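Local coordinates for protein CRISPR system Cmr subunit Cmr6 (Pyrococcus furiosus, PDB 4W8V) that helps cap the elongated type III-B Cmr ribonucleoprotein complex, an RNA-binding CRISPR assembly that defends the cell against invading nucleic acids, at residues P158-D163 and T196-V201; M165-G170 and D188-F193. One frame throughout, in Å; residues are numbered along the deposited sequence.

Interaction 1 (P158-D163 and T196-V201); sequences PILELD and TVPKDV
Thr196 pairs with Glu161 where the antiparallel strands 192-197 and 161-165 come together at one end of a three-stranded sheet, in the RAMP-superfamily portion of Cmr6 held in this chain. The two residues form a hydrogen-bonded pair gripped unequally from its two sides. Thr196 N gives a short bond of 2.8 Å to Glu161 O, lying in the plane of that carbonyl, whereas the return bond from Glu161 N to Thr196 O is weak at 3.3 Å, although nearly straight. Both side chains leave on the same face of the sheet, and their CB atoms stand 4.2 Å apart. The hydroxyl of Thr196 is anti to its own carbonyl carbon (chi1 -62°), and a water lies 2.6 Å from OG1. The same water is placed to donate to Glu161 O, which would give the carbonyl that accepts the strand bond a second partner.

Val197 bonds through its backbone to Leu25 of strand 25-28, so 192-197 is the middle strand of the sheet. It turns its side chain away from 158-163, and its role here is modest: CG2 lies 4.2 Å from Leu160 CD2. Pro198, with no N-H to continue the ladder, replaces polar pairing by apolar contact. Its ring crosses the Leu160 side chain at about a right angle, with CD 3.7 Å from the CD2 methyl, and the same ring carbon sits near Ile159 O. Pro158 CB meets the ring at Pro198 CG, 3.8 Å away. Beyond the proline the chain bends toward strand 202-209, and Thr21 OG1 bonds to both Pro198 O and Val201 N. Val201 comes back only to the margin of the contact, its CG2 loosely facing Pro158 CB at 4.5 Å.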
ATOM      1  N   PRO A 158     -16.555  18.407   0.841  1.00 81.56           N
ATOM      2  CA  PRO A 158     -15.791  18.020  -0.356  1.00 78.15           C
ATOM      3  C   PRO A 158     -16.686  17.749  -1.543  1.00 66.30           C
ATOM      4  O   PRO A 158     -17.712  17.089  -1.414  1.00 69.15           O
ATOM      5  CB  PRO A 158     -15.062  16.748   0.077  1.00 68.58           C
ATOM      6  CG  PRO A 158     -15.878  16.205   1.189  1.00 81.84           C
ATOM      7  CD  PRO A 158     -16.475  17.387   1.901  1.00 79.58           C
ATOM      8  N   ILE A 159     -16.314  18.290  -2.694  1.00 73.55           N
ATOM      9  CA  ILE A 159     -17.023  17.979  -3.925  1.00 78.51           C
ATOM     10  C   ILE A 159     -16.533  16.645  -4.480  1.00 73.56           C
ATOM     11  O   ILE A 159     -15.363  16.510  -4.853  1.00 68.03           O
ATOM     12  CB  ILE A 159     -16.843  19.075  -4.981  1.00 87.59           C
ATOM     13  CG1 ILE A 159     -17.433  20.391  -4.474  1.00 97.02           C
ATOM     14  CG2 ILE A 159     -17.519  18.666  -6.261  1.00 94.79           C
ATOM     15  CD1 ILE A 159     -18.853  20.265  -3.930  1.00 93.70           C
ATOM     16  N   LEU A 160     -17.437  15.670  -4.524  1.00 72.15           N
ATOM     17  CA  LEU A 160     -17.111  14.317  -4.969  1.00 68.50           C
ATOM     18  C   LEU A 160     -17.588  14.056  -6.390  1.00 72.45           C
ATOM     19  O   LEU A 160     -18.696  14.443  -6.755  1.00 70.55           O
ATOM     20  CB  LEU A 160     -17.723  13.283  -4.019  1.00 71.78           C
ATOM     21  CG  LEU A 160     -17.249  13.374  -2.566  1.00 75.92           C
ATOM     22  CD1 LEU A 160     -17.873  12.275  -1.732  1.00 72.16           C
ATOM     23  CD2 LEU A 160     -15.736  13.314  -2.485  1.00 65.45           C
ATOM     24  N   GLU A 161     -16.753  13.392  -7.190  1.00 68.38           N
ATOM     25  CA  GLU A 161     -17.148  13.006  -8.541  1.00 69.77           C
ATOM     26  C   GLU A 161     -17.391  11.502  -8.612  1.00 68.99           C
ATOM     27  O   GLU A 161     -16.618  10.709  -8.067  1.00 65.25           O
ATOM     28  CB  GLU A 161     -16.089  13.421  -9.566  1.00 80.09           C
ATOM     29  CG  GLU A 161     -15.888  14.922  -9.723  1.00 97.82           C
ATOM     30  CD  GLU A 161     -17.086  15.624 -10.336  1.00115.36           C
ATOM     31  OE1 GLU A 161     -17.775  15.013 -11.180  1.00124.00           O
ATOM     32  OE2 GLU A 161     -17.346  16.793  -9.967  1.00119.10           O
ATOM     33  N   LEU A 162     -18.480  11.121  -9.273  1.00 64.33           N
ATOM     34  CA  LEU A 162     -18.831   9.720  -9.477  1.00 66.96           C
ATOM     35  C   LEU A 162     -18.598   9.269 -10.915  1.00 68.00           C
ATOM     36  O   LEU A 162     -19.194   9.819 -11.837  1.00 65.80           O
ATOM     37  CB  LEU A 162     -20.297   9.482  -9.119  1.00 72.95           C
ATOM     38  CG  LEU A 162     -20.725   8.032  -9.340  1.00 71.27           C
ATOM     39  CD1 LEU A 162     -20.046   7.129  -8.322  1.00 77.30           C
ATOM     40  CD2 LEU A 162     -22.235   7.906  -9.272  1.00 73.34           C
ATOM     41  N   ASP A 163     -17.745   8.261 -11.103  1.00 61.44           N
ATOM     42  CA  ASP A 163     -17.509   7.710 -12.434  1.00 63.13           C
ATOM     43  C   ASP A 163     -17.605   6.191 -12.444  1.00 66.72           C
ATOM     44  O   ASP A 163     -17.503   5.537 -11.414  1.00 64.01           O
ATOM     45  CB  ASP A 163     -16.142   8.141 -12.965  1.00 73.28           C
ATOM     46  CG  ASP A 163     -16.124   9.587 -13.403  1.00 88.76           C
ATOM     47  OD1 ASP A 163     -16.459   9.849 -14.584  1.00 93.30           O
ATOM     48  OD2 ASP A 163     -15.784  10.458 -12.571  1.00 90.53           O
ATOM     49  N   THR A 196     -14.245  10.099  -6.814  1.00 54.34           N
ATOM     50  CA  THR A 196     -12.983  10.836  -6.777  1.00 64.22           C
ATOM     51  C   THR A 196     -13.029  11.850  -5.658  1.00 58.62           C
ATOM     52  O   THR A 196     -13.948  12.657  -5.582  1.00 63.59           O
ATOM     53  CB  THR A 196     -12.672  11.545  -8.106  1.00 60.62           C
ATOM     54  OG1 THR A 196     -12.536  10.560  -9.133  1.00 68.03           O
ATOM     55  CG2 THR A 196     -11.376  12.328  -7.994  1.00 56.62           C
ATOM     56  N   VAL A 197     -12.035  11.767  -4.782  1.00 67.71           N
ATOM     57  CA  VAL A 197     -11.943  12.572  -3.570  1.00 54.95           C
ATOM     58  C   VAL A 197     -10.975  13.715  -3.818  1.00 64.16           C
ATOM     59  O   VAL A 197      -9.890  13.491  -4.342  1.00 74.79           O
ATOM     60  CB  VAL A 197     -11.472  11.724  -2.372  1.00 52.83           C
ATOM     61  CG1 VAL A 197     -11.166  12.608  -1.139  1.00 48.32           C
ATOM     62  CG2 VAL A 197     -12.503  10.657  -2.049  1.00 49.29           C
ATOM     63  N   PRO A 198     -11.367  14.957  -3.460  1.00 63.77           N
ATOM     64  CA  PRO A 198     -10.492  16.077  -3.825  1.00 54.61           C
ATOM     65  C   PRO A 198      -9.220  16.125  -2.992  1.00 61.59           C
ATOM     66  O   PRO A 198      -9.056  15.341  -2.060  1.00 63.10           O
ATOM     67  CB  PRO A 198     -11.362  17.316  -3.568  1.00 71.57           C
ATOM     68  CG  PRO A 198     -12.461  16.862  -2.653  1.00 74.71           C
ATOM     69  CD  PRO A 198     -12.678  15.400  -2.947  1.00 67.00           C
ATOM     70  N   LYS A 199      -8.321  17.041  -3.329  1.00 66.60           N
ATOM     71  CA  LYS A 199      -7.103  17.229  -2.552  1.00 64.13           C
ATOM     72  C   LYS A 199      -7.429  17.809  -1.176  1.00 61.71           C
ATOM     73  O   LYS A 199      -8.478  18.412  -0.993  1.00 61.00           O
ATOM     74  CB  LYS A 199      -6.128  18.161  -3.273  1.00 68.91           C
ATOM     75  CG  LYS A 199      -5.879  17.852  -4.723  1.00 62.88           C
ATOM     76  CD  LYS A 199      -5.040  18.944  -5.354  1.00 74.14           C
ATOM     77  CE  LYS A 199      -4.694  18.616  -6.788  1.00 80.70           C
ATOM     78  NZ  LYS A 199      -3.803  19.653  -7.349  1.00 82.30           N
ATOM     79  N   ASP A 200      -6.513  17.617  -0.232  1.00 67.84           N
ATOM     80  CA  ASP A 200      -6.598  18.179   1.116  1.00 82.95           C
ATOM     81  C   ASP A 200      -7.770  17.637   1.916  1.00 78.26           C
ATOM     82  O   ASP A 200      -8.408  18.358   2.673  1.00 69.99           O
ATOM     83  CB  ASP A 200      -6.672  19.705   1.066  1.00 91.57           C
ATOM     84  CG  ASP A 200      -5.413  20.320   0.520  1.00101.87           C
ATOM     85  OD1 ASP A 200      -4.314  19.880   0.924  1.00102.04           O
ATOM     86  OD2 ASP A 200      -5.524  21.234  -0.321  1.00108.35           O
ATOM     87  N   VAL A 201      -8.043  16.355   1.736  1.00 72.01           N
ATOM     88  CA  VAL A 201      -8.989  15.655   2.580  1.00 66.20           C
ATOM     89  C   VAL A 201      -8.173  14.860   3.595  1.00 62.57           C
ATOM     90  O   VAL A 201      -7.226  14.168   3.232  1.00 60.35           O
ATOM     91  CB  VAL A 201      -9.911  14.760   1.751  1.00 63.74           C
ATOM     92  CG1 VAL A 201     -10.774  13.899   2.657  1.00 66.94           C
ATOM     93  CG2 VAL A 201     -10.769  15.630   0.798  1.00 60.62           C
TER
HETATM   94  O   HOH W   1     -14.574   9.083  -9.865  1.00 62.16           O

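Interaction 2 (M165-G170 and D188-F193); sequences MNPHYG and DPIPIF
An antiparallel strand end that opens into a loop is the element here: strands 161-165 and 192-197 meet at Met165 and Ile192, and the two segments then run on together as the neck of the long, irregular connection between them. Met165 and Ile192 are a hydrogen-bonded pair. Met165 N donates to Ile192 O at 3.0 Å, in the carbonyl plane, while Ile192 N approaches Met165 O at 2.8 Å with a more bent N-H angle of 138°.

Past this pair a side chain takes over the bonding. Asn166 CG lies anti to its carbonyl carbon (chi1 -67°), and the amide reaches across to the backbone of 188-193, where ND2 donates to Asp188 O at 2.8 Å. The bond is almost straight and the acceptor lies in the amide plane. Asp188 O also receives a weak bond from Ile190 N across the inverse gamma turn centred on Pro189, so Asn166 holds the mouth of that turn. Next along the neck, Asp188 N donates to Pro167 O at 2.9 Å, again nearly straight.

Ile190 and Ile192 both pack against the Pro167 ring. Its CD carbon meets Ile190 CG2 at 3.7 Å and Ile192 CD1 at a similar separation, with the Ile190 side chain crossing the ring at about a right angle. Farther out, His168 ND1 bonds to Trp186 O, just before Asp188 on the returning limb of the connection. The carboxylate of Asp188 lies at the edge of the Tyr169 ring, near the ring plane, with OD2 3.9 Å from CD2. A water completes the join: it accepts from Tyr169 N and donates to Asp188 OD2 at 2.6 Å.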
ATOM      1  N   MET A 165     -15.983   2.689 -13.891  1.00 59.20           N
ATOM      2  CA  MET A 165     -14.864   2.021 -14.543  1.00 54.35           C
ATOM      3  C   MET A 165     -14.977   0.524 -14.333  1.00 66.44           C
ATOM      4  O   MET A 165     -15.730   0.061 -13.463  1.00 63.23           O
ATOM      5  CB  MET A 165     -13.520   2.527 -14.019  1.00 60.61           C
ATOM      6  CG  MET A 165     -13.230   4.002 -14.338  1.00 67.76           C
ATOM      7  SD  MET A 165     -11.579   4.565 -13.904  1.00 64.12           S
ATOM      8  CE  MET A 165     -11.591   4.419 -12.117  1.00 54.92           C
ATOM      9  N   ASN A 166     -14.240  -0.222 -15.154  1.00 65.79           N
ATOM     10  CA  ASN A 166     -14.175  -1.677 -15.068  1.00 64.05           C
ATOM     11  C   ASN A 166     -12.773  -2.137 -14.676  1.00 52.94           C
ATOM     12  O   ASN A 166     -11.804  -1.445 -14.929  1.00 55.10           O
ATOM     13  CB  ASN A 166     -14.585  -2.316 -16.397  1.00 68.25           C
ATOM     14  CG  ASN A 166     -16.052  -2.098 -16.727  1.00 69.92           C
ATOM     15  OD1 ASN A 166     -16.570  -0.992 -16.616  1.00 63.56           O
ATOM     16  ND2 ASN A 166     -16.728  -3.162 -17.146  1.00 75.79           N
ATOM     17  N   PRO A 167     -12.663  -3.303 -14.040  1.00 58.10           N
ATOM     18  CA  PRO A 167     -11.355  -3.839 -13.667  1.00 57.91           C
ATOM     19  C   PRO A 167     -10.689  -4.649 -14.779  1.00 58.53           C
ATOM     20  O   PRO A 167     -11.335  -5.421 -15.464  1.00 58.80           O
ATOM     21  CB  PRO A 167     -11.687  -4.756 -12.499  1.00 55.19           C
ATOM     22  CG  PRO A 167     -13.038  -5.271 -12.848  1.00 55.25           C
ATOM     23  CD  PRO A 167     -13.758  -4.120 -13.493  1.00 62.37           C
ATOM     24  N   HIS A 168      -9.391  -4.455 -14.932  1.00 53.41           N
ATOM     25  CA  HIS A 168      -8.564  -5.360 -15.688  1.00 53.50           C
ATOM     26  C   HIS A 168      -7.428  -5.865 -14.807  1.00 60.78           C
ATOM     27  O   HIS A 168      -6.712  -5.061 -14.208  1.00 60.26           O
ATOM     28  CB  HIS A 168      -8.004  -4.690 -16.932  1.00 61.84           C
ATOM     29  CG  HIS A 168      -6.807  -5.400 -17.472  1.00 63.03           C
ATOM     30  ND1 HIS A 168      -6.889  -6.651 -18.040  1.00 57.03           N
ATOM     31  CD2 HIS A 168      -5.494  -5.076 -17.442  1.00 57.86           C
ATOM     32  CE1 HIS A 168      -5.674  -7.051 -18.375  1.00 65.48           C
ATOM     33  NE2 HIS A 168      -4.812  -6.118 -18.016  1.00 59.21           N
ATOM     34  N   TYR A 169      -7.263  -7.187 -14.714  1.00 52.90           N
ATOM     35  CA  TYR A 169      -6.198  -7.730 -13.875  1.00 49.24           C
ATOM     36  C   TYR A 169      -5.074  -8.328 -14.693  1.00 58.20           C
ATOM     37  O   TYR A 169      -5.293  -8.974 -15.728  1.00 57.45           O
ATOM     38  CB  TYR A 169      -6.748  -8.772 -12.888  1.00 50.80           C
ATOM     39  CG  TYR A 169      -7.767  -8.195 -11.926  1.00 59.77           C
ATOM     40  CD1 TYR A 169      -7.359  -7.519 -10.769  1.00 65.22           C
ATOM     41  CD2 TYR A 169      -9.129  -8.289 -12.189  1.00 55.26           C
ATOM     42  CE1 TYR A 169      -8.285  -6.981  -9.887  1.00 63.49           C
ATOM     43  CE2 TYR A 169     -10.057  -7.748 -11.325  1.00 58.26           C
ATOM     44  CZ  TYR A 169      -9.632  -7.093 -10.174  1.00 68.24           C
ATOM     45  OH  TYR A 169     -10.555  -6.547  -9.305  1.00 67.84           O
ATOM     46  N   GLY A 170      -3.857  -8.094 -14.232  1.00 52.42           N
ATOM     47  CA  GLY A 170      -2.699  -8.663 -14.880  1.00 48.60           C
ATOM     48  C   GLY A 170      -1.482  -8.590 -13.996  1.00 56.34           C
ATOM     49  O   GLY A 170      -1.498  -7.912 -12.976  1.00 56.15           O
ATOM     50  N   ASP A 188     -12.871  -6.600 -17.652  1.00 58.36           N
ATOM     51  CA  ASP A 188     -13.954  -7.526 -17.405  1.00 56.99           C
ATOM     52  C   ASP A 188     -15.267  -6.744 -17.494  1.00 67.98           C
ATOM     53  O   ASP A 188     -15.264  -5.530 -17.297  1.00 63.16           O
ATOM     54  CB  ASP A 188     -13.763  -8.196 -16.044  1.00 52.01           C
ATOM     55  CG  ASP A 188     -12.493  -9.016 -15.985  1.00 62.21           C
ATOM     56  OD1 ASP A 188     -12.248  -9.808 -16.938  1.00 57.96           O
ATOM     57  OD2 ASP A 188     -11.718  -8.856 -15.014  1.00 61.39           O
ATOM     58  N   PRO A 189     -16.375  -7.425 -17.836  1.00 72.60           N
ATOM     59  CA  PRO A 189     -17.693  -6.802 -18.006  1.00 75.72           C
ATOM     60  C   PRO A 189     -18.427  -6.563 -16.683  1.00 69.43           C
ATOM     61  O   PRO A 189     -19.550  -7.013 -16.476  1.00 65.32           O
ATOM     62  CB  PRO A 189     -18.443  -7.832 -18.855  1.00 74.08           C
ATOM     63  CG  PRO A 189     -17.891  -9.113 -18.394  1.00 66.15           C
ATOM     64  CD  PRO A 189     -16.416  -8.850 -18.201  1.00 72.54           C
ATOM     65  N   ILE A 190     -17.780  -5.862 -15.774  1.00 67.14           N
ATOM     66  CA  ILE A 190     -18.432  -5.537 -14.523  1.00 67.02           C
ATOM     67  C   ILE A 190     -18.172  -4.068 -14.218  1.00 65.19           C
ATOM     68  O   ILE A 190     -17.037  -3.666 -13.965  1.00 57.32           O
ATOM     69  CB  ILE A 190     -17.959  -6.484 -13.398  1.00 74.80           C
ATOM     70  CG1 ILE A 190     -18.380  -5.976 -12.027  1.00 82.81           C
ATOM     71  CG2 ILE A 190     -16.468  -6.695 -13.454  1.00 81.39           C
ATOM     72  CD1 ILE A 190     -17.963  -6.914 -10.926  1.00 89.99           C
ATOM     73  N   PRO A 191     -19.227  -3.243 -14.327  1.00 67.51           N
ATOM     74  CA  PRO A 191     -19.144  -1.804 -14.056  1.00 73.31           C
ATOM     75  C   PRO A 191     -19.059  -1.514 -12.563  1.00 58.92           C
ATOM     76  O   PRO A 191     -19.793  -2.077 -11.777  1.00 60.19           O
ATOM     77  CB  PRO A 191     -20.442  -1.264 -14.650  1.00 65.43           C
ATOM     78  CG  PRO A 191     -21.383  -2.389 -14.529  1.00 69.43           C
ATOM     79  CD  PRO A 191     -20.559  -3.617 -14.831  1.00 64.27           C
ATOM     80  N   ILE A 192     -18.156  -0.626 -12.183  1.00 60.66           N
ATOM     81  CA  ILE A 192     -17.896  -0.361 -10.774  1.00 56.97           C
ATOM     82  C   ILE A 192     -17.951   1.141 -10.529  1.00 61.05           C
ATOM     83  O   ILE A 192     -17.366   1.906 -11.298  1.00 59.65           O
ATOM     84  CB  ILE A 192     -16.504  -0.923 -10.347  1.00 65.46           C
ATOM     85  CG1 ILE A 192     -16.448  -2.442 -10.509  1.00 61.16           C
ATOM     86  CG2 ILE A 192     -16.180  -0.567  -8.941  1.00 59.05           C
ATOM     87  CD1 ILE A 192     -15.030  -3.010 -10.322  1.00 57.20           C
ATOM     88  N   PHE A 193     -18.679   1.556  -9.481  1.00 58.36           N
ATOM     89  CA  PHE A 193     -18.709   2.957  -9.076  1.00 63.78           C
ATOM     90  C   PHE A 193     -17.407   3.391  -8.450  1.00 54.89           C
ATOM     91  O   PHE A 193     -16.863   2.707  -7.604  1.00 60.31           O
ATOM     92  CB  PHE A 193     -19.832   3.230  -8.078  1.00 67.63           C
ATOM     93  CG  PHE A 193     -21.208   3.144  -8.664  1.00 60.78           C
ATOM     94  CD1 PHE A 193     -21.692   4.154  -9.473  1.00 59.38           C
ATOM     95  CD2 PHE A 193     -22.028   2.074  -8.369  1.00 62.20           C
ATOM     96  CE1 PHE A 193     -22.970   4.088  -9.987  1.00 69.28           C
ATOM     97  CE2 PHE A 193     -23.295   2.000  -8.879  1.00 68.13           C
ATOM     98  CZ  PHE A 193     -23.773   3.009  -9.687  1.00 69.89           C
TER
HETATM   99  O   HOH W   2      -9.306  -9.115 -15.842  1.00 53.41           O

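How the interactions relate
Both interactions belong to one antiparallel hairpin-like pair, strands 161-165 and 192-197, and sit at its two ends, with centres about 21 Å apart. Along the chain the order is 158-163, 165-170, 188-193, 196-201, so interaction 2 lies wholly within the span bracketed by interaction 1. Interaction 1 is the partly buried end, beside the turn into strand 202-209 of the four-stranded sheet; interaction 2 is a surface contact at the base of the connecting loop. They meet directly, Leu162 CD1 lying 3.6 Å from Phe193 CD1. They show a short antiparallel ladder with backbone pairs near both ends, its strands joined by a long irregular connection, all within the RAMP-superfamily part of Cmr6.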